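Local coordinates for hydroxynitrile lyase (Passiflora edulis, PDB 5XZT), which cleaves cyanohydrins (alpha-hydroxynitriles) into a carbonyl compound and hydrogen cyanide, working as a homodimer of small subunits of the stress-responsive A/B barrel (Dabb) family, at the interface of chains A and B. Residues are numbered along the deposited sequence; one frame, centred on the assembly and turned at random. Chains: chain A/B, Hydroxynitrile lyase.

Contact 1: the interface of chains A and B. Residues chain A 10, 12, 45, 64, 66; chain B 8, 10, 66, 103.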
ATOM      1  N   ILE A  10      -2.456   3.902   3.149  1.00 10.05           N
ATOM      2  CA  ILE A  10      -1.402   3.642   2.191  1.00 10.24           C
ATOM      3  C   ILE A  10      -1.601   4.493   0.951  1.00  9.64           C
ATOM      4  O   ILE A  10      -2.665   4.503   0.349  1.00  9.58           O
ATOM      5  CB  ILE A  10      -1.248   2.147   1.812  1.00 10.77           C
ATOM      6  CG1 ILE A  10      -1.002   1.328   3.102  1.00 11.30           C
ATOM      7  CG2 ILE A  10      -0.100   2.003   0.805  1.00 11.02           C
ATOM      8  CD1 ILE A  10      -0.477  -0.078   2.865  1.00 12.08           C
ATOM      9  N   PHE A  12       0.113   5.497  -2.808  1.00  8.85           N
ATOM     10  CA  PHE A  12       1.049   5.322  -3.916  1.00  8.75           C
ATOM     11  C   PHE A  12       1.030   6.622  -4.739  1.00  8.62           C
ATOM     12  O   PHE A  12      -0.036   7.162  -4.978  1.00  8.51           O
ATOM     13  CB  PHE A  12       0.621   4.202  -4.863  1.00  8.95           C
ATOM     14  CG  PHE A  12       0.648   2.805  -4.298  1.00  8.86           C
ATOM     15  CD1 PHE A  12       1.323   2.462  -3.138  1.00  8.91           C
ATOM     16  CD2 PHE A  12       0.000   1.802  -5.005  1.00  9.05           C
ATOM     17  CE1 PHE A  12       1.319   1.148  -2.682  1.00  9.11           C
ATOM     18  CE2 PHE A  12       0.004   0.484  -4.565  1.00  9.26           C
ATOM     19  CZ  PHE A  12       0.673   0.156  -3.403  1.00  9.29           C
ATOM     20  N   LYS A  45       6.385   4.871   7.167  1.00 13.17           N
ATOM     21  CA  LYS A  45       7.461   4.308   6.378  1.00 13.48           C
ATOM     22  C   LYS A  45       7.157   4.561   4.920  1.00 12.54           C
ATOM     23  O   LYS A  45       6.009   4.821   4.554  1.00 11.77           O
ATOM     24  CB  LYS A  45       7.638   2.811   6.614  1.00 14.55           C
ATOM     25  CG  LYS A  45       6.423   1.949   6.331  1.00 15.84           C
ATOM     26  CD  LYS A  45       6.731   0.475   6.626  1.00 17.88           C
ATOM     27  CE  LYS A  45       6.732   0.143   8.115  1.00 18.41           C
ATOM     28  NZ  LYS A  45       5.544   0.619   8.888  1.00 19.31           N
ATOM     29  N   ALA A  64       5.703   4.493  -2.466  1.00  8.86           N
ATOM     30  CA  ALA A  64       4.670   4.063  -1.525  1.00  8.85           C
ATOM     31  C   ALA A  64       4.961   4.678  -0.160  1.00  8.96           C
ATOM     32  O   ALA A  64       6.126   4.858   0.208  1.00  8.71           O
ATOM     33  CB  ALA A  64       4.629   2.545  -1.416  1.00  8.72           C
ATOM     34  N   GLU A  66       3.300   4.422   3.939  1.00 10.40           N
ATOM     35  CA  GLU A  66       2.353   3.797   4.834  1.00 11.03           C
ATOM     36  C   GLU A  66       2.334   4.517   6.166  1.00 11.33           C
ATOM     37  O   GLU A  66       3.384   4.913   6.662  1.00 11.29           O
ATOM     38  CB  GLU A  66       2.759   2.370   5.111  1.00 12.29           C
ATOM     39  CG  GLU A  66       2.857   1.479   3.896  1.00 13.45           C
ATOM     40  CD  GLU A  66       3.102   0.040   4.313  1.00 14.87           C
ATOM     41  OE1 GLU A  66       2.386  -0.439   5.250  1.00 16.55           O
ATOM     42  OE2 GLU A  66       4.050  -0.583   3.785  1.00 15.97           O
TER
ATOM     43  N   ARG B   8       8.500  -4.556   1.623  1.00 10.65           N
ATOM     44  CA  ARG B   8       7.048  -4.568   1.721  1.00 10.68           C
ATOM     45  C   ARG B   8       6.465  -4.822   0.345  1.00 10.47           C
ATOM     46  O   ARG B   8       6.928  -4.225  -0.643  1.00  9.47           O
ATOM     47  CB  ARG B   8       6.530  -3.236   2.252  1.00 11.63           C
ATOM     48  CG  ARG B   8       6.953  -2.936   3.674  1.00 12.62           C
ATOM     49  CD  ARG B   8       6.131  -3.737   4.660  1.00 13.55           C
ATOM     50  NE  ARG B   8       4.794  -3.195   4.834  1.00 14.37           N
ATOM     51  CZ  ARG B   8       3.767  -3.850   5.387  1.00 15.57           C
ATOM     52  NH1 ARG B   8       3.895  -5.106   5.811  1.00 16.19           N
ATOM     53  NH2 ARG B   8       2.593  -3.244   5.528  1.00 15.82           N
ATOM     54  N   ILE B  10       2.900  -4.556  -1.412  1.00  9.13           N
ATOM     55  CA  ILE B  10       1.587  -3.960  -1.234  1.00  9.30           C
ATOM     56  C   ILE B  10       0.796  -4.073  -2.517  1.00  9.09           C
ATOM     57  O   ILE B  10       1.242  -3.621  -3.564  1.00  9.60           O
ATOM     58  CB  ILE B  10       1.680  -2.475  -0.827  1.00  9.50           C
ATOM     59  CG1 ILE B  10       2.643  -2.305   0.355  1.00 10.12           C
ATOM     60  CG2 ILE B  10       0.297  -1.922  -0.513  1.00  9.55           C
ATOM     61  CD1 ILE B  10       2.258  -3.026   1.613  1.00 10.28           C
ATOM     62  N   GLU B  66      -1.138  -6.542   2.340  1.00 10.66           N
ATOM     63  CA  GLU B  66       0.236  -6.200   2.706  1.00 11.57           C
ATOM     64  C   GLU B  66       0.939  -7.458   3.140  1.00 11.62           C
ATOM     65  O   GLU B  66       0.346  -8.327   3.784  1.00 11.60           O
ATOM     66  CB  GLU B  66       0.335  -5.181   3.863  1.00 13.27           C
ATOM     67  CG  GLU B  66      -0.960  -4.690   4.424  1.00 14.80           C
ATOM     68  CD  GLU B  66      -0.835  -3.911   5.730  1.00 15.32           C
ATOM     69  OE1 GLU B  66      -0.035  -4.279   6.638  1.00 16.18           O
ATOM     70  OE2 GLU B  66      -1.560  -2.904   5.835  1.00 16.27           O
ATOM     71  N   TYR B 103       8.748  -2.459  -2.197  1.00 10.23           N
ATOM     72  CA  TYR B 103       9.744  -1.470  -1.798  1.00 10.62           C
ATOM     73  C   TYR B 103      10.534  -1.876  -0.566  1.00 10.45           C
ATOM     74  O   TYR B 103      10.025  -2.567   0.320  1.00 10.10           O
ATOM     75  CB  TYR B 103       9.086  -0.091  -1.602  1.00 11.03           C
ATOM     76  CG  TYR B 103       8.230   0.077  -0.364  1.00 11.51           C
ATOM     77  CD1 TYR B 103       6.861  -0.180  -0.372  1.00 12.40           C
ATOM     78  CD2 TYR B 103       8.802   0.545   0.815  1.00 12.37           C
ATOM     79  CE1 TYR B 103       6.092   0.013   0.776  1.00 12.87           C
ATOM     80  CE2 TYR B 103       8.061   0.743   1.939  1.00 13.15           C
ATOM     81  CZ  TYR B 103       6.728   0.470   1.934  1.00 13.26           C
ATOM     82  OH  TYR B 103       6.081   0.691   3.126  1.00 15.35           O
TER

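Contact 2: the interface of chains A and B. Residues chain A 53-55; chain B 72, 75-76, 79, 102.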
ATOM      1  N   ALA A  53      12.646  -5.861 -12.602  1.00 17.74           N
ATOM      2  CA  ALA A  53      13.400  -7.072 -12.257  1.00 18.47           C
ATOM      3  C   ALA A  53      12.863  -7.761 -11.005  1.00 18.59           C
ATOM      4  O   ALA A  53      13.204  -8.911 -10.755  1.00 19.52           O
ATOM      5  CB  ALA A  53      14.878  -6.765 -12.093  1.00 18.83           C
ATOM      6  N   VAL A  54      12.043  -7.067 -10.215  1.00 17.91           N
ATOM      7  CA  VAL A  54      11.423  -7.663  -9.038  1.00 17.40           C
ATOM      8  C   VAL A  54       9.980  -8.042  -9.379  1.00 17.99           C
ATOM      9  O   VAL A  54       9.592  -9.206  -9.246  1.00 19.19           O
ATOM     10  CB  VAL A  54      11.527  -6.715  -7.824  1.00 16.99           C
ATOM     11  CG1 VAL A  54      10.736  -7.241  -6.628  1.00 16.79           C
ATOM     12  CG2 VAL A  54      12.993  -6.527  -7.453  1.00 17.03           C
ATOM     13  N   GLU A  55       9.200  -7.057  -9.817  1.00 16.66           N
ATOM     14  CA  GLU A  55       7.846  -7.297 -10.306  1.00 16.53           C
ATOM     15  C   GLU A  55       7.415  -6.105 -11.150  1.00 15.54           C
ATOM     16  O   GLU A  55       7.818  -4.985 -10.870  1.00 14.54           O
ATOM     17  CB  GLU A  55       6.878  -7.516  -9.138  1.00 16.51           C
ATOM     18  CG  GLU A  55       5.483  -7.956  -9.569  1.00 16.97           C
ATOM     19  CD  GLU A  55       4.609  -8.447  -8.428  1.00 17.78           C
ATOM     20  OE1 GLU A  55       4.979  -8.258  -7.242  1.00 17.59           O
ATOM     21  OE2 GLU A  55       3.539  -9.041  -8.729  1.00 17.63           O
TER
ATOM     22  N   VAL B  72      15.125  -9.038  -0.552  1.00 13.70           N
ATOM     23  CA  VAL B  72      14.685  -9.162  -1.946  1.00 14.03           C
ATOM     24  C   VAL B  72      14.822 -10.630  -2.405  1.00 13.54           C
ATOM     25  O   VAL B  72      13.930 -11.174  -3.069  1.00 12.96           O
ATOM     26  CB  VAL B  72      15.473  -8.198  -2.870  1.00 14.84           C
ATOM     27  CG1 VAL B  72      15.200  -8.492  -4.339  1.00 15.09           C
ATOM     28  CG2 VAL B  72      15.120  -6.750  -2.539  1.00 15.32           C
ATOM     29  N   PHE B  75      11.892 -12.538  -1.152  1.00 12.12           N
ATOM     30  CA  PHE B  75      10.722 -12.228  -1.992  1.00 12.21           C
ATOM     31  C   PHE B  75      10.756 -12.991  -3.320  1.00 11.72           C
ATOM     32  O   PHE B  75       9.757 -13.593  -3.730  1.00 11.38           O
ATOM     33  CB  PHE B  75      10.579 -10.738  -2.294  1.00 12.47           C
ATOM     34  CG  PHE B  75       9.452 -10.454  -3.226  1.00 12.96           C
ATOM     35  CD1 PHE B  75       8.141 -10.554  -2.774  1.00 13.10           C
ATOM     36  CD2 PHE B  75       9.679 -10.178  -4.580  1.00 13.45           C
ATOM     37  CE1 PHE B  75       7.077 -10.341  -3.634  1.00 13.48           C
ATOM     38  CE2 PHE B  75       8.608  -9.952  -5.441  1.00 13.56           C
ATOM     39  CZ  PHE B  75       7.310 -10.023  -4.965  1.00 13.27           C
ATOM     40  N   LEU B  76      11.900 -12.955  -3.992  1.00 12.22           N
ATOM     41  CA  LEU B  76      12.042 -13.618  -5.298  1.00 12.89           C
ATOM     42  C   LEU B  76      11.867 -15.129  -5.217  1.00 13.06           C
ATOM     43  O   LEU B  76      11.208 -15.734  -6.082  1.00 13.03           O
ATOM     44  CB  LEU B  76      13.376 -13.255  -5.953  1.00 13.34           C
ATOM     45  CG  LEU B  76      13.532 -11.796  -6.389  1.00 14.03           C
ATOM     46  CD1 LEU B  76      14.901 -11.599  -7.021  1.00 14.88           C
ATOM     47  CD2 LEU B  76      12.439 -11.347  -7.347  1.00 14.71           C
ATOM     48  N   PHE B  79       8.138 -15.503  -4.930  1.00 13.93           N
ATOM     49  CA  PHE B  79       7.464 -15.081  -6.164  1.00 14.81           C
ATOM     50  C   PHE B  79       7.533 -16.141  -7.274  1.00 14.61           C
ATOM     51  O   PHE B  79       6.531 -16.409  -7.949  1.00 14.86           O
ATOM     52  CB  PHE B  79       8.081 -13.755  -6.627  1.00 16.00           C
ATOM     53  CG  PHE B  79       7.413 -13.148  -7.831  1.00 17.58           C
ATOM     54  CD1 PHE B  79       6.174 -12.522  -7.721  1.00 19.01           C
ATOM     55  CD2 PHE B  79       8.035 -13.180  -9.079  1.00 19.13           C
ATOM     56  CE1 PHE B  79       5.567 -11.940  -8.829  1.00 19.67           C
ATOM     57  CE2 PHE B  79       7.430 -12.608 -10.199  1.00 20.26           C
ATOM     58  CZ  PHE B  79       6.196 -11.985 -10.072  1.00 20.01           C
ATOM     59  N   ASN B 102       6.505  -3.045  -4.696  1.00 10.29           N
ATOM     60  CA  ASN B 102       7.443  -3.710  -3.817  1.00 10.71           C
ATOM     61  C   ASN B 102       8.480  -2.671  -3.483  1.00 10.59           C
ATOM     62  O   ASN B 102       9.042  -2.087  -4.385  1.00 11.24           O
ATOM     63  CB  ASN B 102       8.097  -4.882  -4.540  1.00 10.89           C
ATOM     64  CG  ASN B 102       7.118  -5.989  -4.837  1.00 11.53           C
ATOM     65  OD1 ASN B 102       6.680  -6.685  -3.924  1.00 12.58           O
ATOM     66  ND2 ASN B 102       6.767  -6.160  -6.106  1.00 11.14           N
TER
HETATM   67  O   HOH W   1       7.727  -4.034  -7.999  1.00 17.26           O

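Contact 1: the interface of chains A and B
Sheet packs against sheet here, in the homodimer interface that joins two Dabb domains, present in a form lacking the C-terminal peptide, and a cluster of hydrogen bonds and salt bridges ties the opposing strands together beside an apolar patch. A:Glu66 and B:Arg8 are the main polar partners. The guanidinium grips the carboxylate side-on, one nitrogen to each oxygen: B:Arg8 NH2 lies 2.8 Å from A:Glu66 OE1, and B:Arg8 NE lies 2.9 Å from A:Glu66 OE2, whose syn lone pair accepts a nearly straight bond (171° at the hydrogen). The two planes are almost coplanar, 24° apart. B:Tyr103 adds a phenolic bond from OH to A:Glu66 OE2 at 2.5 Å, arriving on the anti side, well tilted from the carboxylate plane, with its ring perpendicular to that plane. OE2 therefore accepts from two donors, which should steady the carboxylate and favour its charged form. Within chain B, B:Arg8 NH2 also reaches B:Glu66 OE1 at 3.0 Å, coming from above that carboxylate, and appears to link glutamates of both subunits. Bends at chi2 and chi3 fold the arginine chain round to present this edge. A methionine in place of B:Arg8 would probably leave both glutamates without their cationic mate, close enough together to repel.

Beside the cluster, B:Ile10 meets the edge of the A:Phe12 ring, CB in the ring plane and CG2 3.6 Å from A:Phe12 CZ. A:Ile10 CD1 lies 3.9 Å from B:Ile10 CG2, the two side chains meeting tip to tip. A:Ala64 CB touches the B:Tyr103 ring at CE1. In the fold, these residues come from strands 7-15 and 63-69 of chain A and 7-15, 63-69 and 98-104 of chain B.

Contact 2: the interface of chains A and B
A:Val54 and A:Glu55, in a loop of one Dabb (stress-responsive A/B barrel) subunit, lie against helix 72-79 and strand 98-104 of the other, a loop-to-helix contact of the homodimer.

The apolar part centres on A:Val54. Its CG1 methyl, placed anti to the backbone N (chi1 173°), approaches the CD2–CE2 side of the B:Phe75 ring obliquely from above, 3.6 Å from B:Phe75 CE2. B:Leu76 brings CD2 to within 4.0 Å of the A:Val54 carbonyl O, and that same oxygen sits over a face of the B:Phe79 ring, offset toward its rim. B:Phe79 CB in turn covers part of one face of B:Phe75, which probably helps to fix that ring.

Polar contact runs through A:Glu55 and the side-chain amide of B:Asn102. The amide ND2 donates to A:Glu55 OE1 at 3.0 Å, a fairly straight bond (168° at the hydrogen) that leaves in the amide plane and meets the carboxylate on its anti side, the two planes being 22° apart. An extended glutamate chain carries the carboxylate past B:Asn102 to B:Phe79, where B:Phe79 CE1 lies 3.6 Å from A:Glu55 CD, with ring and carboxylate planes steeply inclined.

Water provides a further bridge: water 1 lies 3.0 Å from the A:Glu55 backbone O and 3.0 Å from the same amide nitrogen, B:Asn102 ND2.

The centres of the C-alpha atoms of contact 1 and contact 2 are about 14 Å apart. Strand 98-104 of chain B runs through both: B:Tyr103 belongs to contact 1, while its sequence neighbour B:Asn102 serves contact 2, so adjacent positions in one strand grip different parts of chain A. Contact 1 joins strand to strand, whereas contact 2 adds a loop of chain A and the helix 72-79 of chain B, extending the interface beyond the sheets. Because the homodimer is two-fold symmetric, each contact recurs with the chains exchanged, and the subunits are clasped reciprocally at several places.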